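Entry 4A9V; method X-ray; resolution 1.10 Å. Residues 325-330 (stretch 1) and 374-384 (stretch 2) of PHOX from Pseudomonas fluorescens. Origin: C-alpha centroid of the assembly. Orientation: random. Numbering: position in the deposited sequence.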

ATOM      1  N   TYR A 325       8.522  11.807  12.360  1.00  7.62           N
ATOM      2  CA  TYR A 325       7.963  13.136  12.136  1.00  7.42           C
ATOM      3  C   TYR A 325       6.602  13.013  11.471  1.00  7.36           C
ATOM      4  O   TYR A 325       6.304  12.018  10.815  1.00  7.42           O
ATOM      5  CB  TYR A 325       8.874  13.938  11.207  1.00  7.49           C
ATOM      6  CG  TYR A 325      10.280  14.144  11.718  1.00  8.76           C
ATOM      7  CD1 TYR A 325      11.284  13.214  11.460  1.00  8.43           C
ATOM      8  CD2 TYR A 325      10.633  15.319  12.361  1.00  9.42           C
ATOM      9  CE1 TYR A 325      12.584  13.431  11.877  1.00 10.01           C
ATOM     10  CE2 TYR A 325      11.924  15.538  12.796  1.00 10.42           C
ATOM     11  CZ  TYR A 325      12.891  14.584  12.568  1.00 10.65           C
ATOM     12  OH  TYR A 325      14.177  14.785  13.017  1.00 13.51           O
ATOM     13  N   VAL A 326       5.839  14.099  11.532  1.00  7.68           N
ATOM     14  CA  VAL A 326       4.572  14.205  10.825  1.00  7.31           C
ATOM     15  C   VAL A 326       4.509  15.567  10.124  1.00  6.99           C
ATOM     16  O   VAL A 326       5.142  16.525  10.566  1.00  7.39           O
ATOM     17  CB  VAL A 326       3.386  13.998  11.791  1.00  7.27           C
ATOM     18  CG1 VAL A 326       3.251  15.163  12.765  1.00  7.77           C
ATOM     19  CG2 VAL A 326       2.096  13.759  11.018  1.00  7.38           C
ATOM     20  N   ALA A 327       3.801  15.632   8.999  1.00  6.86           N
ATOM     21  CA  ALA A 327       3.806  16.816   8.149  1.00  6.84           C
ATOM     22  C   ALA A 327       2.748  17.843   8.535  1.00  7.27           C
ATOM     23  O   ALA A 327       1.590  17.498   8.809  1.00  7.12           O
ATOM     24  CB  ALA A 327       3.622  16.422   6.691  1.00  6.72           C
ATOM     25  N   ARG A 328       3.126  19.110   8.373  1.00  7.19           N
ATOM     26  CA  ARG A 328       2.182  20.217   8.279  1.00  7.85           C
ATOM     27  C   ARG A 328       2.423  20.930   6.950  1.00  8.30           C
ATOM     28  O   ARG A 328       3.561  21.052   6.506  1.00 10.96           O
ATOM     29  CB  ARG A 328       2.364  21.189   9.454  1.00  8.95           C
ATOM     30  CG  ARG A 328       1.270  22.241   9.553  1.00  9.61           C
ATOM     31  CD  ARG A 328       1.558  23.290  10.613  1.00 11.30           C
ATOM     32  NE  ARG A 328       1.561  22.730  11.957  1.00 10.30           N
ATOM     33  CZ  ARG A 328       1.989  23.387  13.028  1.00 11.94           C
ATOM     34  NH1 ARG A 328       2.516  24.593  12.889  1.00 13.95           N
ATOM     35  NH2 ARG A 328       1.965  22.815  14.221  1.00 13.38           N
ATOM     36  N   PHE A 329       1.346  21.287   6.262  1.00  7.81           N
ATOM     37  CA  PHE A 329       1.420  21.991   4.986  1.00  8.05           C
ATOM     38  C   PHE A 329       0.753  23.341   5.157  1.00  8.23           C
ATOM     39  O   PHE A 329      -0.348  23.414   5.720  1.00 10.07           O
ATOM     40  CB  PHE A 329       0.665  21.219   3.903  1.00  8.18           C
ATOM     41  CG  PHE A 329       1.221  19.849   3.623  1.00  8.28           C
ATOM     42  CD1 PHE A 329       0.799  18.757   4.367  1.00  7.62           C
ATOM     43  CD2 PHE A 329       2.154  19.641   2.619  1.00  8.42           C
ATOM     44  CE1 PHE A 329       1.330  17.498   4.155  1.00  7.95           C
ATOM     45  CE2 PHE A 329       2.682  18.377   2.403  1.00  9.33           C
ATOM     46  CZ  PHE A 329       2.307  17.316   3.206  1.00  8.60           C
ATOM     47  N   ASP A 330       1.376  24.397   4.643  1.00  8.24           N
ATOM     48  CA  ASP A 330       0.760  25.711   4.678  1.00  8.69           C
ATOM     49  C   ASP A 330      -0.332  25.858   3.625  1.00 10.18           C
ATOM     50  O   ASP A 330      -0.693  24.903   2.943  1.00 10.42           O
ATOM     51  CB  ASP A 330       1.820  26.826   4.597  1.00  9.00           C
ATOM     52  CG  ASP A 330       2.395  27.040   3.196  1.00  9.80           C
ATOM     53  OD1 ASP A 330       1.871  26.510   2.193  1.00 10.10           O
ATOM     54  OD2 ASP A 330       3.362  27.826   3.106  1.00 11.42           O
ATOM     55  N   ALA A 374      -0.641  11.597  18.915  1.00  8.59           N
ATOM     56  CA  ALA A 374       0.516  12.464  19.106  1.00  9.14           C
ATOM     57  C   ALA A 374       0.611  13.483  17.967  1.00  8.73           C
ATOM     58  O   ALA A 374       0.902  14.662  18.190  1.00  9.44           O
ATOM     59  CB  ALA A 374       1.789  11.633  19.197  1.00  9.35           C
ATOM     60  N   ALA A 375       0.342  13.037  16.743  1.00  8.29           N
ATOM     61  CA  ALA A 375       0.396  13.917  15.588  1.00  8.02           C
ATOM     62  C   ALA A 375      -0.683  15.009  15.656  1.00  8.22           C
ATOM     63  O   ALA A 375      -0.459  16.142  15.236  1.00  8.51           O
ATOM     64  CB  ALA A 375       0.263  13.102  14.312  1.00  7.99           C
ATOM     65  N   SER A 376      -1.846  14.689  16.212  1.00  8.38           N
ATOM     66  CA  SER A 376      -2.854  15.716  16.437  1.00  9.20           C
ATOM     67  C   SER A 376      -2.374  16.755  17.449  1.00 10.03           C
ATOM     68  O   SER A 376      -2.588  17.949  17.265  1.00 10.55           O
ATOM     69  CB  SER A 376      -4.171  15.100  16.901  1.00 10.04           C
ATOM     70  OG  SER A 376      -4.793  14.364  15.860  1.00 10.24           O
ATOM     71  N   VAL A 377      -1.717  16.305  18.513  1.00  9.69           N
ATOM     72  CA  VAL A 377      -1.212  17.235  19.526  1.00 10.82           C
ATOM     73  C   VAL A 377      -0.279  18.273  18.897  1.00 10.89           C
ATOM     74  O   VAL A 377      -0.330  19.453  19.242  1.00 11.94           O
ATOM     75  CB  VAL A 377      -0.490  16.491  20.671  1.00 11.95           C
ATOM     76  CG1 VAL A 377       0.287  17.463  21.552  1.00 14.73           C
ATOM     77  CG2 VAL A 377      -1.495  15.724  21.506  1.00 13.67           C
ATOM     78  N   VAL A 378       0.567  17.848  17.965  1.00  9.50           N
ATOM     79  CA  VAL A 378       1.563  18.758  17.401  1.00 10.45           C
ATOM     80  C   VAL A 378       1.056  19.528  16.183  1.00 10.09           C
ATOM     81  O   VAL A 378       1.781  20.337  15.621  1.00 11.64           O
ATOM     82  CB  VAL A 378       2.886  18.046  17.039  1.00 10.30           C
ATOM     83  CG1 VAL A 378       3.390  17.228  18.212  1.00 11.80           C
ATOM     84  CG2 VAL A 378       2.734  17.191  15.789  1.00 10.65           C
ATOM     85  N   GLY A 379      -0.203  19.315  15.810  1.00 10.10           N
ATOM     86  CA  GLY A 379      -0.838  20.112  14.760  1.00 10.50           C
ATOM     87  C   GLY A 379      -0.459  19.702  13.346  1.00  9.47           C
ATOM     88  O   GLY A 379      -0.332  20.548  12.459  1.00 10.00           O
ATOM     89  N   ALA A 380      -0.407  18.398  13.101  1.00  8.99           N
ATOM     90  CA  ALA A 380      -0.284  17.892  11.739  1.00  7.98           C
ATOM     91  C   ALA A 380      -1.479  18.336  10.888  1.00  7.55           C
ATOM     92  O   ALA A 380      -2.586  18.532  11.400  1.00  8.52           O
ATOM     93  CB  ALA A 380      -0.175  16.377  11.772  1.00  8.40           C
ATOM     94  N   THR A 381      -1.264  18.445   9.582  1.00  7.21           N
ATOM     95  CA  THR A 381      -2.336  18.810   8.660  1.00  7.37           C
ATOM     96  C   THR A 381      -3.139  17.583   8.242  1.00  6.96           C
ATOM     97  O   THR A 381      -2.585  16.617   7.712  1.00  7.16           O
ATOM     98  CB  THR A 381      -1.771  19.470   7.393  1.00  8.44           C
ATOM     99  OG1 THR A 381      -0.962  20.598   7.750  1.00  8.45           O
ATOM    100  CG2 THR A 381      -2.886  19.887   6.441  1.00  8.31           C
ATOM    101  N   ARG A 382      -4.450  17.642   8.449  1.00  7.38           N
ATOM    102  CA  ARG A 382      -5.344  16.564   8.035  1.00  7.36           C
ATOM    103  C   ARG A 382      -5.439  16.491   6.516  1.00  6.84           C
ATOM    104  O   ARG A 382      -5.642  17.509   5.858  1.00  7.82           O
ATOM    105  CB  ARG A 382      -6.726  16.807   8.638  1.00  7.54           C
ATOM    106  CG  ARG A 382      -6.721  16.821  10.161  1.00  8.42           C
ATOM    107  CD  ARG A 382      -8.126  16.933  10.720  1.00  9.70           C
ATOM    108  NE  ARG A 382      -8.843  15.674  10.570  1.00  9.37           N
ATOM    109  CZ  ARG A 382     -10.066  15.458  11.035  1.00 10.44           C
ATOM    110  NH1 ARG A 382     -10.781  16.481  11.468  1.00 12.73           N
ATOM    111  NH2 ARG A 382     -10.600  14.242  11.006  1.00 12.50           N
ATOM    112  N   MET A 383      -5.265  15.289   5.964  1.00  6.96           N
ATOM    113  CA  MET A 383      -5.093  15.106   4.524  1.00  7.13           C
ATOM    114  C   MET A 383      -6.219  14.279   3.901  1.00  6.59           C
ATOM    115  O   MET A 383      -6.866  13.462   4.566  1.00  7.39           O
ATOM    116  CB  MET A 383      -3.750  14.432   4.233  1.00  7.20           C
ATOM    117  CG  MET A 383      -2.540  15.181   4.781  1.00  7.27           C
ATOM    118  SD  MET A 383      -2.341  16.867   4.177  1.00  8.22           S
ATOM    119  CE  MET A 383      -1.813  16.562   2.497  1.00  8.25           C
ATOM    120  N   ASP A 384      -6.358  14.423   2.583  1.00  6.76           N
ATOM    121  CA  ASP A 384      -7.336  13.660   1.799  1.00  6.90           C
ATOM    122  C   ASP A 384      -6.811  12.248   1.462  1.00  6.50           C
ATOM    123  O   ASP A 384      -6.489  11.950   0.310  1.00  7.72           O
ATOM    124  CB  ASP A 384      -7.658  14.385   0.482  1.00  7.09           C
ATOM    125  CG  ASP A 384      -8.470  15.660   0.653  1.00  7.46           C
ATOM    126  OD1 ASP A 384      -8.930  15.956   1.777  1.00  7.50           O
ATOM    127  OD2 ASP A 384      -8.682  16.320  -0.395  1.00  7.97           O
TER
HETATM  128  O   HOH W   1       0.068  15.430   7.527  1.00  8.21           O

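A strand edge need not be satisfied by another strand. Where a chain leaves a helix and runs past such an edge, its free backbone groups and a well-placed side chain can do the same work, and the contact between residues 325-330 and 374-384 of PHOX is a compact example.

The strand offers two backbone groups to the passing segment, one from Ala327 and one from Phe329, and Thr381 answers both. Its amide donates to the carbonyl of Ala327, with Thr381 N 3.1 Å from Ala327 O and a nearly straight angle of 165° at the hydrogen. Its CA-to-CB bond points toward the strand, and with chi1 in the m well OG1 takes the next donor: Phe329 N lies 2.8 Å from Thr381 OG1, at 164°. A hydroxyl thus accepts where a neighbouring strand would have supplied a carbonyl. The carbonyl of Thr381 is left for water 1, which donates to Thr381 O and to Ala327 O, at 2.9 Å in each case. Ala327 O therefore accepts from both an amide and a water, and a CA-H...O contact from Ala380 CA, 3.5 Å from Ala327 O, adds to its surroundings.

The second group of bonds belongs to the helix end. Carbonyls in a last helical turn commonly lack the amides that would follow in a longer helix. Here Gly379, with positive phi, closes a Schellman motif: Ala380 N bonds to Ala375 O and Gly379 N to Ser376 O, both at 3.1 Å. The carbonyls of Val378 and Gly379 take no part in these backbone bonds, and Arg328 collects them both. Its CB points sideways, but chi1 and chi2 are t and chi3 is m, and the guanidinium ends up beside the turn, where Arg328 NE donates to Gly379 O and Arg328 NH2 to Val378 O, each at 2.9 Å. Both oxygens lie at the guanidinium edge, near its plane, although the angles of 149° and 138° are less straight than those made by Thr381. The glycine also leaves room for this arrangement, since an ideal CB there would sit 2.8 Å from Arg328 NH2, a clash.

Apolar contacts accompany these polar ones. The closest approaches of Val326 are CG2 to Ala380 CB, 3.5 Å, CG2 to Ala375 CB, 3.8 Å, and CG1 to Val378 CG2, 3.7 Å. Farther along, Met383 SD approaches Phe329 CD1 to 3.7 Å, obliquely to the ring, and Thr381 CB lies at the ring edge, 4.0 Å from Phe329 CD1.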